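Aminotransferase AspB (Helicobacter pylori 26695, PDB 3EZS) probably acts as a pyridoxal 5'-phosphate-dependent aminotransferase of class I and II, moving amino groups between amino acids and keto acids. Local coordinates at residues I78-N83 against S207-C212; S178-A183 against A215-F220; N321-L326 against T334-Y339; L352-D357 against K363-I368. All coordinates share one frame; numbering follows the deposited sequence. Where two conformers were deposited one is given.

Interaction 1 of 4, residues I78-N83 against S207-C212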
loop_
_atom_site.group_PDB
_atom_site.type_symbol
_atom_site.label_atom_id
_atom_site.label_comp_id
_atom_site.label_asym_id
_atom_site.label_seq_id
_atom_site.Cartn_x
_atom_site.Cartn_y
_atom_site.Cartn_z
ATOM N N ILE A 78 -10.231 -22.228 -15.287
ATOM C CA ILE A 78 -8.846 -22.085 -15.708
ATOM C C ILE A 78 -7.984 -22.404 -14.493
ATOM O O ILE A 78 -8.268 -21.939 -13.392
ATOM C CB ILE A 78 -8.551 -20.657 -16.191
ATOM C CG1 ILE A 78 -9.184 -20.422 -17.559
ATOM C CG2 ILE A 78 -7.062 -20.412 -16.308
ATOM C CD1 ILE A 78 -9.130 -18.972 -17.996
ATOM N N GLU A 79 -6.938 -23.199 -14.694
ATOM C CA GLU A 79 -6.033 -23.553 -13.616
ATOM C C GLU A 79 -4.792 -22.726 -13.779
ATOM O O GLU A 79 -3.930 -23.031 -14.595
ATOM C CB GLU A 79 -5.720 -25.045 -13.650
ATOM C CG GLU A 79 -4.998 -25.544 -12.413
ATOM C CD GLU A 79 -5.271 -27.024 -12.127
ATOM O OE1 GLU A 79 -5.537 -27.797 -13.078
ATOM O OE2 GLU A 79 -5.228 -27.404 -10.934
ATOM N N LEU A 80 -4.718 -21.648 -13.018
ATOM C CA LEU A 80 -3.578 -20.772 -13.063
ATOM C C LEU A 80 -2.379 -21.430 -12.413
ATOM O O LEU A 80 -2.496 -22.085 -11.373
ATOM C CB LEU A 80 -3.873 -19.456 -12.361
ATOM C CG LEU A 80 -4.912 -18.533 -13.011
ATOM C CD1 LEU A 80 -5.265 -17.433 -12.032
ATOM C CD2 LEU A 80 -4.431 -17.957 -14.379
ATOM N N LYS A 81 -1.222 -21.253 -13.053
ATOM C CA LYS A 81 0.039 -21.750 -12.547
ATOM C C LYS A 81 0.491 -20.823 -11.411
ATOM O O LYS A 81 -0.004 -19.703 -11.283
ATOM C CB LYS A 81 1.060 -21.824 -13.687
ATOM C CG LYS A 81 0.623 -22.825 -14.761
ATOM C CD LYS A 81 1.459 -22.793 -16.010
ATOM C CE LYS A 81 0.929 -23.800 -17.029
ATOM N NZ LYS A 81 -0.388 -23.412 -17.605
ATOM N N GLU A 82 1.420 -21.294 -10.595
ATOM C CA GLU A 82 1.887 -20.533 -9.448
ATOM C C GLU A 82 2.486 -19.165 -9.739
ATOM O O GLU A 82 2.358 -18.273 -8.919
ATOM C CB GLU A 82 2.855 -21.384 -8.609
ATOM C CG GLU A 82 2.168 -22.611 -7.956
ATOM C CD GLU A 82 3.125 -23.475 -7.130
ATOM O OE1 GLU A 82 4.329 -23.136 -7.015
ATOM O OE2 GLU A 82 2.668 -24.514 -6.609
ATOM N N ASN A 83 3.139 -19.005 -10.885
ATOM C CA ASN A 83 3.716 -17.712 -11.263
ATOM C C ASN A 83 2.751 -16.870 -12.132
ATOM O O ASN A 83 3.139 -15.826 -12.676
ATOM C CB ASN A 83 5.110 -17.884 -11.919
ATOM C CG ASN A 83 5.094 -18.794 -13.151
ATOM O OD1 ASN A 83 4.078 -19.405 -13.479
ATOM N ND2 ASN A 83 6.234 -18.891 -13.829
ATOM N N SER A 207 -14.170 -13.982 -18.172
ATOM C CA SER A 207 -12.882 -13.334 -17.899
ATOM C C SER A 207 -12.118 -13.197 -19.210
ATOM O O SER A 207 -12.268 -14.002 -20.110
ATOM C CB SER A 207 -12.027 -14.153 -16.948
ATOM O OG SER A 207 -10.734 -13.591 -16.813
ATOM N N LEU A 208 -11.291 -12.169 -19.295
ATOM C CA LEU A 208 -10.411 -11.959 -20.442
ATOM C C LEU A 208 -9.402 -13.123 -20.599
ATOM O O LEU A 208 -8.894 -13.371 -21.706
ATOM C CB LEU A 208 -9.689 -10.591 -20.281
ATOM C CG LEU A 208 -8.649 -10.119 -21.301
ATOM C CD1 LEU A 208 -9.220 -10.066 -22.741
ATOM C CD2 LEU A 208 -8.063 -8.750 -20.892
ATOM N N LEU A 209 -9.080 -13.825 -19.506
ATOM C CA LEU A 209 -8.168 -14.988 -19.605
ATOM C C LEU A 209 -8.846 -16.178 -20.295
ATOM O O LEU A 209 -8.159 -17.051 -20.882
ATOM C CB LEU A 209 -7.557 -15.388 -18.252
ATOM C CG LEU A 209 -6.722 -14.344 -17.486
ATOM C CD1 LEU A 209 -5.890 -15.016 -16.379
ATOM C CD2 LEU A 209 -5.799 -13.560 -18.415
ATOM N N GLU A 210 -10.175 -16.223 -20.261
ATOM C CA GLU A 210 -10.906 -17.266 -21.012
ATOM C C GLU A 210 -10.760 -17.018 -22.525
ATOM O O GLU A 210 -10.678 -17.955 -23.318
ATOM C CB GLU A 210 -12.389 -17.275 -20.665
ATOM C CG GLU A 210 -12.719 -17.579 -19.221
ATOM C CD GLU A 210 -14.243 -17.612 -18.991
ATOM O OE1 GLU A 210 -14.901 -18.429 -19.637
ATOM O OE2 GLU A 210 -14.776 -16.840 -18.162
ATOM N N ALA A 211 -10.757 -15.746 -22.913
ATOM C CA ALA A 211 -10.569 -15.363 -24.308
ATOM C C ALA A 211 -9.181 -15.795 -24.773
ATOM O O ALA A 211 -8.985 -16.233 -25.908
ATOM C CB ALA A 211 -10.764 -13.830 -24.468
ATOM N N CYS A 212 -8.218 -15.660 -23.869
ATOM C CA CYS A 212 -6.855 -16.053 -24.126
ATOM C C CYS A 212 -6.746 -17.526 -24.473
ATOM O O CYS A 212 -6.042 -17.886 -25.410
ATOM C CB CYS A 212 -5.969 -15.725 -22.917
ATOM S SG CYS A 212 -5.482 -13.985 -22.785
#
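With CG1 set opposite its own carbonyl carbon (chi1 -74°) and the chain extended beyond it (chi2 171°), Ile-78 carries CD1 straight to the first turn of helix 208-214, where it meets Leu-209 and Glu-210. The methyl lies on the backbone as much as on side chains: CD1 of Ile-78 is 3.6 Å from Leu-209 O, 3.7 Å from Glu-210 N and 3.9 Å from Leu-209 CB. Leu-80, in the same loop, reaches Leu-209 further out, its CD2 lying 3.8 Å from Leu-209 CD1, and the two side chains cross at about a right angle. Glu-210 offers Ile-78 its CG methylene, while its carboxylate turns back to the helix start. There Glu-210 OE2 accepts from Ser-207 N over 2.9 Å, with the donor 40° out of the carboxylate plane, and Ser-207 OG accepts from Leu-209 N over 3.2 Å. These two bonds form a capping box, and Ser-207 OG is also bonded to Glu-194. Phe-220 packs against both leucines, and Phe-72 of helix 62-76 against Leu-80. No hydrogen bond crosses between the segments, which implies that apolar packing joins loop to helix while the Ser-207 hydroxyl and the Glu-210 carboxylate are engaged at the helix start.

Interaction 2 of 4, residues S178-A183 against A215-F220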
loop_
_atom_site.group_PDB
_atom_site.type_symbol
_atom_site.label_atom_id
_atom_site.label_comp_id
_atom_site.label_asym_id
_atom_site.label_seq_id
_atom_site.Cartn_x
_atom_site.Cartn_y
_atom_site.Cartn_z
ATOM N N SER A 178 -11.174 -10.669 -29.753
ATOM C CA SER A 178 -10.689 -9.655 -30.697
ATOM C C SER A 178 -9.633 -8.767 -30.064
ATOM O O SER A 178 -8.620 -8.476 -30.692
ATOM C CB SER A 178 -11.825 -8.772 -31.207
ATOM O OG SER A 178 -12.756 -9.526 -31.955
ATOM N N TRP A 179 -9.873 -8.350 -28.826
ATOM C CA TRP A 179 -8.911 -7.518 -28.106
ATOM C C TRP A 179 -7.608 -8.263 -27.860
ATOM O O TRP A 179 -6.544 -7.684 -28.018
ATOM C CB TRP A 179 -9.469 -7.016 -26.783
ATOM C CG TRP A 179 -10.315 -5.792 -26.888
ATOM C CD1 TRP A 179 -11.664 -5.719 -26.759
ATOM C CD2 TRP A 179 -9.860 -4.452 -27.148
ATOM N NE1 TRP A 179 -12.081 -4.430 -26.915
ATOM C CE2 TRP A 179 -10.996 -3.624 -27.147
ATOM C CE3 TRP A 179 -8.604 -3.873 -27.348
ATOM C CZ2 TRP A 179 -10.922 -2.238 -27.356
ATOM C CZ3 TRP A 179 -8.530 -2.489 -27.566
ATOM C CH2 TRP A 179 -9.685 -1.695 -27.567
ATOM N N VAL A 180 -7.682 -9.536 -27.488
ATOM C CA VAL A 180 -6.469 -10.313 -27.258
ATOM C C VAL A 180 -5.640 -10.361 -28.545
ATOM O O VAL A 180 -4.431 -10.123 -28.527
ATOM C CB VAL A 180 -6.785 -11.742 -26.732
ATOM C CG1 VAL A 180 -5.554 -12.653 -26.819
ATOM C CG2 VAL A 180 -7.326 -11.677 -25.307
ATOM N N LYS A 181 -6.298 -10.648 -29.663
ATOM C CA LYS A 181 -5.614 -10.699 -30.958
ATOM C C LYS A 181 -4.982 -9.354 -31.351
ATOM O O LYS A 181 -3.886 -9.319 -31.920
ATOM C CB LYS A 181 -6.572 -11.193 -32.042
ATOM C CG LYS A 181 -6.967 -12.671 -31.871
ATOM C CD LYS A 181 -7.917 -13.147 -32.962
ATOM C CE LYS A 181 -8.309 -14.618 -32.798
ATOM N NZ LYS A 181 -7.150 -15.539 -32.966
ATOM N N LEU A 182 -5.671 -8.251 -31.072
ATOM C CA LEU A 182 -5.094 -6.928 -31.329
ATOM C C LEU A 182 -3.855 -6.681 -30.446
ATOM O O LEU A 182 -2.833 -6.206 -30.931
ATOM C CB LEU A 182 -6.131 -5.835 -31.126
ATOM C CG LEU A 182 -7.237 -5.844 -32.193
ATOM C CD1 LEU A 182 -8.372 -4.905 -31.790
ATOM C CD2 LEU A 182 -6.683 -5.505 -33.598
ATOM N N ALA A 183 -3.944 -7.040 -29.167
ATOM C CA ALA A 183 -2.830 -6.905 -28.234
ATOM C C ALA A 183 -1.601 -7.673 -28.736
ATOM O O ALA A 183 -0.475 -7.185 -28.646
ATOM C CB ALA A 183 -3.234 -7.412 -26.852
ATOM N N ALA A 215 -8.077 -18.020 -27.948
ATOM C CA ALA A 215 -7.391 -17.265 -29.003
ATOM C C ALA A 215 -5.976 -17.771 -29.222
ATOM O O ALA A 215 -5.176 -17.063 -29.829
ATOM C CB ALA A 215 -7.343 -15.779 -28.645
ATOM N N GLY A 216 -5.660 -18.974 -28.732
ATOM C CA GLY A 216 -4.313 -19.535 -28.851
ATOM C C GLY A 216 -3.243 -18.836 -28.005
ATOM O O GLY A 216 -2.064 -18.850 -28.360
ATOM N N ASN A 217 -3.646 -18.248 -26.878
ATOM C CA ASN A 217 -2.741 -17.497 -26.009
ATOM C C ASN A 217 -2.847 -17.991 -24.562
ATOM O O ASN A 217 -3.063 -17.228 -23.618
ATOM C CB ASN A 217 -3.053 -15.993 -26.110
ATOM C CG ASN A 217 -2.072 -15.148 -25.344
ATOM O OD1 ASN A 217 -0.887 -15.474 -25.260
ATOM N ND2 ASN A 217 -2.559 -14.054 -24.770
ATOM N N GLU A 218 -2.622 -19.288 -24.421
ATOM C CA GLU A 218 -2.717 -20.021 -23.170
ATOM C C GLU A 218 -1.669 -19.606 -22.120
ATOM O O GLU A 218 -1.833 -19.889 -20.933
ATOM C CB GLU A 218 -2.640 -21.514 -23.512
ATOM C CG GLU A 218 -2.898 -22.467 -22.368
ATOM N N ALA A 219 -0.607 -18.931 -22.550
ATOM C CA ALA A 219 0.422 -18.389 -21.635
ATOM C C ALA A 219 0.056 -16.988 -21.129
ATOM O O ALA A 219 0.746 -16.437 -20.254
ATOM C CB ALA A 219 1.801 -18.356 -22.310
ATOM N N PHE A 220 -1.025 -16.426 -21.679
ATOM C CA PHE A 220 -1.534 -15.108 -21.298
ATOM C C PHE A 220 -0.547 -13.976 -21.587
ATOM O O PHE A 220 -0.502 -12.992 -20.851
ATOM C CB PHE A 220 -1.960 -15.080 -19.821
ATOM C CG PHE A 220 -2.773 -16.267 -19.402
ATOM C CD1 PHE A 220 -4.006 -16.522 -20.001
ATOM C CD2 PHE A 220 -2.326 -17.115 -18.385
ATOM C CE1 PHE A 220 -4.777 -17.634 -19.625
ATOM C CE2 PHE A 220 -3.097 -18.220 -17.986
ATOM C CZ PHE A 220 -4.332 -18.477 -18.625
#
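Ala-215 and Val-180 bury more surface here than any other residues, 57 and 49 Å², and they meet methyl to methyl: Ala-215 CB lies 4.0 Å from Val-180 CG1. The valine presents that branch because CG1 stands opposite the backbone N (chi1 166°), which sends it out from helix 173-186 towards the loop 215-220. The same methyl serves a second partner, since Asn-217 ND2 is 3.9 Å from Val-180 CG1, the side chains crossing at a slant. That amide nitrogen is not left to the hydrocarbon alone, as it hydrogen-bonds to the backbone oxygen of Lys-221, a bond that also holds the amide in place beside the methyl. Lys-181, with 32 Å² buried, closes the exposed margin of the contact. Its chain runs extended through CD and CE and bends only at the last torsion (chi4 -65°), which brings NZ to 4.0 Å from Ala-215 O, too long for a hydrogen bond, and to 4.3 Å from Ala-215 CB. From Asn-217 to Phe-220 the loop folds into a type I beta turn closed by Phe-220 N to Asn-217 O at 2.9 Å. From another side of helix 173-186, Trp-179 packs against strands 157-160 and 189-193. Helix 173-186 links those two adjacent parallel strands, and helix 208-214 with its following loop links 189-193 to 223-228. The contact thus joins two successive beta-alpha-beta crossovers, as in the large domain of fold type I pyridoxal phosphate enzymes.

Interaction 3 of 4, residues N321-L326 against T334-Y339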
loop_
_atom_site.group_PDB
_atom_site.type_symbol
_atom_site.label_atom_id
_atom_site.label_comp_id
_atom_site.label_asym_id
_atom_site.label_seq_id
_atom_site.Cartn_x
_atom_site.Cartn_y
_atom_site.Cartn_z
ATOM N N ASN A 321 -28.848 18.606 -13.489
ATOM C CA ASN A 321 -30.157 19.131 -13.170
ATOM C C ASN A 321 -31.115 18.108 -12.571
ATOM O O ASN A 321 -31.895 18.450 -11.669
ATOM C CB ASN A 321 -30.786 19.760 -14.415
ATOM C CG ASN A 321 -30.091 21.051 -14.824
ATOM O OD1 ASN A 321 -29.231 21.572 -14.102
ATOM N ND2 ASN A 321 -30.472 21.579 -15.974
ATOM N N PHE A 322 -31.069 16.877 -13.075
ATOM C CA PHE A 322 -31.924 15.805 -12.573
ATOM C C PHE A 322 -31.528 15.469 -11.137
ATOM O O PHE A 322 -32.383 15.246 -10.294
ATOM C CB PHE A 322 -31.806 14.565 -13.474
ATOM C CG PHE A 322 -32.773 13.456 -13.139
ATOM C CD1 PHE A 322 -34.052 13.454 -13.659
ATOM C CD2 PHE A 322 -32.390 12.397 -12.334
ATOM C CE1 PHE A 322 -34.946 12.429 -13.355
ATOM C CE2 PHE A 322 -33.263 11.365 -12.045
ATOM C CZ PHE A 322 -34.558 11.390 -12.548
ATOM N N ALA A 323 -30.226 15.436 -10.870
ATOM C CA ALA A 323 -29.727 15.142 -9.520
ATOM C C ALA A 323 -30.217 16.185 -8.527
ATOM O O ALA A 323 -30.632 15.817 -7.440
ATOM C CB ALA A 323 -28.188 15.056 -9.482
ATOM N N LYS A 324 -30.159 17.467 -8.915
ATOM C CA LYS A 324 -30.583 18.595 -8.077
ATOM C C LYS A 324 -32.050 18.520 -7.752
ATOM O O LYS A 324 -32.425 18.653 -6.595
ATOM C CB LYS A 324 -30.264 19.956 -8.743
ATOM C CG LYS A 324 -28.899 20.558 -8.374
ATOM C CD LYS A 324 -28.278 21.461 -9.465
ATOM C CE LYS A 324 -29.194 22.519 -10.053
ATOM N NZ LYS A 324 -28.588 23.160 -11.272
ATOM N N THR A 325 -32.869 18.331 -8.784
ATOM C CA THR A 325 -34.317 18.219 -8.632
ATOM C C THR A 325 -34.713 17.060 -7.721
ATOM O O THR A 325 -35.543 17.233 -6.816
ATOM C CB THR A 325 -35.033 18.032 -10.005
ATOM O OG1 THR A 325 -34.713 19.137 -10.847
ATOM C CG2 THR A 325 -36.566 17.980 -9.832
ATOM N N LEU A 326 -34.121 15.888 -7.947
ATOM C CA LEU A 326 -34.463 14.718 -7.152
ATOM C C LEU A 326 -34.071 14.897 -5.671
ATOM O O LEU A 326 -34.815 14.516 -4.776
ATOM C CB LEU A 326 -33.808 13.473 -7.765
ATOM C CG LEU A 326 -34.241 12.105 -7.247
ATOM C CD1 LEU A 326 -35.683 11.803 -7.576
ATOM C CD2 LEU A 326 -33.334 11.047 -7.836
ATOM N N THR A 334 -28.356 10.920 -6.340
ATOM C CA THR A 334 -27.904 10.215 -7.542
ATOM C C THR A 334 -26.618 10.893 -8.019
ATOM O O THR A 334 -26.341 12.033 -7.648
ATOM C CB THR A 334 -28.993 10.210 -8.644
ATOM O OG1 THR A 334 -29.191 11.541 -9.153
ATOM C CG2 THR A 334 -30.340 9.650 -8.088
ATOM N N LEU A 335 -25.831 10.193 -8.832
ATOM C CA LEU A 335 -24.550 10.693 -9.328
ATOM C C LEU A 335 -24.619 11.066 -10.817
ATOM O O LEU A 335 -24.795 10.185 -11.669
ATOM C CB LEU A 335 -23.456 9.623 -9.137
ATOM C CG LEU A 335 -22.020 9.939 -9.599
ATOM C CD1 LEU A 335 -21.418 11.148 -8.812
ATOM C CD2 LEU A 335 -21.103 8.709 -9.488
ATOM N N PRO A 336 -24.501 12.365 -11.138
ATOM C CA PRO A 336 -24.414 12.744 -12.542
ATOM C C PRO A 336 -23.187 12.073 -13.175
ATOM O O PRO A 336 -22.074 12.170 -12.615
ATOM C CB PRO A 336 -24.218 14.261 -12.482
ATOM C CG PRO A 336 -24.741 14.675 -11.207
ATOM C CD PRO A 336 -24.462 13.550 -10.265
ATOM N N ALA A 337 -23.386 11.400 -14.314
ATOM C CA ALA A 337 -22.299 10.672 -14.984
ATOM C C ALA A 337 -21.222 11.587 -15.554
ATOM O O ALA A 337 -20.115 11.120 -15.871
ATOM C CB ALA A 337 -22.841 9.722 -16.057
ATOM N N LEU A 338 -21.530 12.879 -15.671
ATOM C CA LEU A 338 -20.574 13.867 -16.141
ATOM C C LEU A 338 -19.322 13.829 -15.267
ATOM O O LEU A 338 -18.186 13.920 -15.770
ATOM C CB LEU A 338 -21.206 15.255 -16.108
ATOM C CG LEU A 338 -20.487 16.434 -16.768
ATOM C CD1 LEU A 338 -20.617 16.377 -18.325
ATOM C CD2 LEU A 338 -21.063 17.749 -16.193
ATOM N N TYR A 339 -19.543 13.632 -13.966
ATOM C CA TYR A 339 -18.475 13.585 -12.973
ATOM C C TYR A 339 -17.590 12.346 -13.046
ATOM O O TYR A 339 -16.602 12.266 -12.327
ATOM C CB TYR A 339 -19.033 13.724 -11.546
ATOM C CG TYR A 339 -19.928 14.923 -11.300
ATOM C CD1 TYR A 339 -19.801 16.105 -12.046
ATOM C CD2 TYR A 339 -20.829 14.918 -10.244
ATOM C CE1 TYR A 339 -20.606 17.209 -11.796
ATOM C CE2 TYR A 339 -21.630 16.030 -9.971
ATOM C CZ TYR A 339 -21.520 17.165 -10.757
ATOM O OH TYR A 339 -22.325 18.254 -10.509
HETATM O O HOH W 1 -30.282 13.153 -6.720
#
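Thr-334 and Ala-323 bring together the edge strand 335-336 of the small three-stranded antiparallel sheet and helix 319-330, an alpha-on-beta packing in the C-terminal part of the aminotransferase fold. Thr-334 can be followed outward from its CB, which points at the helix and splits into a polar and an apolar branch. The torsion (chi1 68°) sets OG1 between the backbone N and the carbonyl carbon. In that position the hydroxyl lies over the start of the Ala-323 side chain, 3.7 Å from both Ala-323 CA and Ala-323 CB. It also donates to a water, 3.1 Å from Thr-334 OG1, and this water in turn donates to Ala-323 O over 2.8 Å. A helix carbonyl and a hydroxyl beside the strand, both in a buried contact, are therefore bridged by one water. The other branch, CG2, faces Leu-326 CD2, the two side chains crossing at about a right angle; the leucine has two deposited conformers, so the closeness of that pair is doubtful. Ala-323 CB has a second neighbour in the ring of Pro-336, whose CG is 3.9 Å away, so the one methyl touches both a hydroxyl and a proline ring. Pro-336 also touches Leu-15 of helix 8-16 and packs on Tyr-339, whose hydroxyl is bonded to Glu-320 near the helix start. Pro-336 CB rests 4.0 Å above the plane of the Tyr-339 ring, displaced from the centre towards the rim.

Interaction 4 of 4, residues L352-D357 against K363-I368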
loop_
_atom_site.group_PDB
_atom_site.type_symbol
_atom_site.label_atom_id
_atom_site.label_comp_id
_atom_site.label_asym_id
_atom_site.label_seq_id
_atom_site.Cartn_x
_atom_site.Cartn_y
_atom_site.Cartn_z
ATOM N N LEU A 352 -26.897 5.221 -10.795
ATOM C CA LEU A 352 -27.562 4.751 -9.585
ATOM C C LEU A 352 -26.802 3.486 -9.114
ATOM O O LEU A 352 -26.521 2.606 -9.931
ATOM C CB LEU A 352 -29.024 4.372 -9.864
ATOM C CG LEU A 352 -30.018 5.343 -10.525
ATOM C CD1 LEU A 352 -31.394 4.695 -10.562
ATOM C CD2 LEU A 352 -30.099 6.668 -9.816
ATOM N N ALA A 353 -26.491 3.410 -7.814
ATOM C CA ALA A 353 -25.757 2.297 -7.226
ATOM C C ALA A 353 -26.739 1.501 -6.373
ATOM O O ALA A 353 -27.112 1.941 -5.292
ATOM C CB ALA A 353 -24.560 2.818 -6.382
ATOM N N LEU A 354 -27.158 0.330 -6.866
ATOM C CA LEU A 354 -28.183 -0.467 -6.183
ATOM C C LEU A 354 -27.543 -1.353 -5.105
ATOM O O LEU A 354 -27.519 -2.581 -5.199
ATOM C CB LEU A 354 -28.995 -1.276 -7.197
ATOM C CG LEU A 354 -29.588 -0.476 -8.368
ATOM C CD1 LEU A 354 -30.518 -1.372 -9.133
ATOM C CD2 LEU A 354 -30.317 0.821 -7.946
ATOM N N VAL A 355 -27.069 -0.686 -4.057
ATOM C CA VAL A 355 -26.293 -1.320 -2.995
ATOM C C VAL A 355 -27.087 -1.590 -1.712
ATOM O O VAL A 355 -26.498 -1.828 -0.656
ATOM C CB VAL A 355 -24.994 -0.497 -2.726
ATOM C CG1 VAL A 355 -24.126 -0.466 -3.989
ATOM C CG2 VAL A 355 -25.315 0.923 -2.267
ATOM N N TYR A 356 -28.416 -1.595 -1.815
ATOM C CA TYR A 356 -29.278 -1.867 -0.662
ATOM C C TYR A 356 -30.051 -3.167 -0.868
ATOM O O TYR A 356 -30.152 -3.661 -1.985
ATOM C CB TYR A 356 -30.270 -0.732 -0.444
ATOM C CG TYR A 356 -29.610 0.561 -0.112
ATOM C CD1 TYR A 356 -29.206 1.419 -1.116
ATOM C CD2 TYR A 356 -29.390 0.941 1.204
ATOM C CE1 TYR A 356 -28.605 2.602 -0.838
ATOM C CE2 TYR A 356 -28.766 2.131 1.500
ATOM C CZ TYR A 356 -28.376 2.965 0.466
ATOM O OH TYR A 356 -27.749 4.168 0.716
ATOM N N ASP A 357 -30.598 -3.711 0.215
ATOM C CA ASP A 357 -31.436 -4.895 0.110
ATOM C C ASP A 357 -32.648 -4.528 -0.770
ATOM O O ASP A 357 -33.211 -3.430 -0.657
ATOM C CB ASP A 357 -31.894 -5.390 1.485
ATOM C CG ASP A 357 -32.425 -6.808 1.446
ATOM O OD1 ASP A 357 -32.078 -7.587 0.512
ATOM O OD2 ASP A 357 -33.179 -7.151 2.374
ATOM N N LYS A 363 -39.637 1.696 -3.480
ATOM C CA LYS A 363 -40.182 3.036 -3.436
ATOM C C LYS A 363 -39.292 4.065 -4.132
ATOM O O LYS A 363 -39.751 4.718 -5.065
ATOM C CB LYS A 363 -40.499 3.456 -1.979
ATOM C CG LYS A 363 -41.218 4.791 -1.830
ATOM C CD LYS A 363 -42.621 4.730 -2.430
ATOM C CE LYS A 363 -43.362 6.035 -2.261
ATOM N NZ LYS A 363 -44.717 5.941 -2.871
ATOM N N PRO A 364 -38.034 4.236 -3.685
ATOM C CA PRO A 364 -37.196 5.243 -4.352
ATOM C C PRO A 364 -37.032 5.091 -5.864
ATOM O O PRO A 364 -36.974 6.102 -6.566
ATOM C CB PRO A 364 -35.837 5.082 -3.676
ATOM C CG PRO A 364 -35.900 3.825 -2.933
ATOM C CD PRO A 364 -37.308 3.612 -2.569
ATOM N N LEU A 365 -36.963 3.862 -6.366
ATOM C CA LEU A 365 -36.796 3.662 -7.809
ATOM C C LEU A 365 -38.052 4.071 -8.552
ATOM O O LEU A 365 -37.964 4.633 -9.642
ATOM C CB LEU A 365 -36.396 2.215 -8.145
ATOM C CG LEU A 365 -35.029 1.712 -7.652
ATOM C CD1 LEU A 365 -34.853 0.237 -8.010
ATOM C CD2 LEU A 365 -33.895 2.536 -8.229
ATOM N N GLU A 366 -39.224 3.796 -7.976
ATOM C CA GLU A 366 -40.490 4.234 -8.587
ATOM C C GLU A 366 -40.590 5.764 -8.651
ATOM O O GLU A 366 -41.040 6.341 -9.658
ATOM C CB GLU A 366 -41.684 3.661 -7.826
ATOM C CG GLU A 366 -41.842 2.161 -8.075
ATOM C CD GLU A 366 -43.014 1.505 -7.328
ATOM O OE1 GLU A 366 -43.640 2.143 -6.436
ATOM O OE2 GLU A 366 -43.304 0.329 -7.663
ATOM N N ILE A 367 -40.159 6.402 -7.564
ATOM C CA ILE A 367 -40.165 7.846 -7.458
ATOM C C ILE A 367 -39.280 8.438 -8.551
ATOM O O ILE A 367 -39.695 9.341 -9.287
ATOM C CB ILE A 367 -39.688 8.292 -6.063
ATOM C CG1 ILE A 367 -40.740 7.938 -5.011
ATOM C CG2 ILE A 367 -39.484 9.790 -6.018
ATOM C CD1 ILE A 367 -40.286 8.151 -3.563
ATOM N N ILE A 368 -38.071 7.901 -8.665
ATOM C CA ILE A 368 -37.147 8.336 -9.692
ATOM C C ILE A 368 -37.816 8.282 -11.068
ATOM O O ILE A 368 -37.748 9.253 -11.825
ATOM C CB ILE A 368 -35.858 7.491 -9.674
ATOM C CG1 ILE A 368 -35.010 7.850 -8.445
ATOM C CG2 ILE A 368 -35.009 7.719 -10.973
ATOM C CD1 ILE A 368 -33.747 6.919 -8.200
#
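Leu-352 and Ile-368 point at each other tip to tip, whereas Leu-352 and Leu-365 slide past one another in opposite directions. The methyl distances show where they touch. Ile-368 CD1 is 4.0 Å from Leu-352 CD2 and at a like distance from CD1 of the same leucine, so the isoleucine end sits against the fork of both branches. Leu-352 CD1 then also lies 4.0 Å from Leu-365 CD2, which makes it common to the two helix residues. Leu-365 CD2 is shared in the same way, since Leu-354 CD2 approaches it to 4.0 Å with the side chains meeting obliquely. The CB of Leu-354 points neither at the helix nor away from it; with CG opposite its carbonyl carbon (chi1 -52°) and an extended end (chi2 -171°), its CD2 swings back towards the helix. The residue is the centre of an inverse gamma turn, just where the chain leaves strand 349-353. Leu-365 and Ile-368 stand three positions apart on helix 358-372, close to one turn, and so face the strand together. Phe-300 packs against both of them, while Val-312 of the neighbouring strand 311-315 touches Leu-352 and Leu-354. The contact fixes the last helix of the chain onto the three-stranded antiparallel sheet. All four side chains are buried and branched aliphatics, with no hydrogen bond between the segments, which implies that the contact depends on dispersion and the hydrophobic effect.

The four contacts form two touching pairs on opposite sides of the chain's centre. Interactions 1 and 2, centres 11 Å apart, are joined in sequence, interaction 1 using helix 208-214 and interaction 2 the loop that follows it: Cys-212 O lies 2.8 Å from Asn-217 N, a probable hydrogen bond, and Leu-208 CD1 is 3.6 Å from Val-180 CG2. Interactions 3 and 4, centres 14 Å apart, use neighbouring strands of one sheet, with Thr-334 CG2 3.5 Å from Leu-352 CD2. Between the pairs, centres are separated by 36 to 39 Å and nearest atoms by about 20 to 24 Å. One pair thus belongs to the seven-stranded sheet region, where such enzymes generally bind the cofactor, and the other to the smaller sheet.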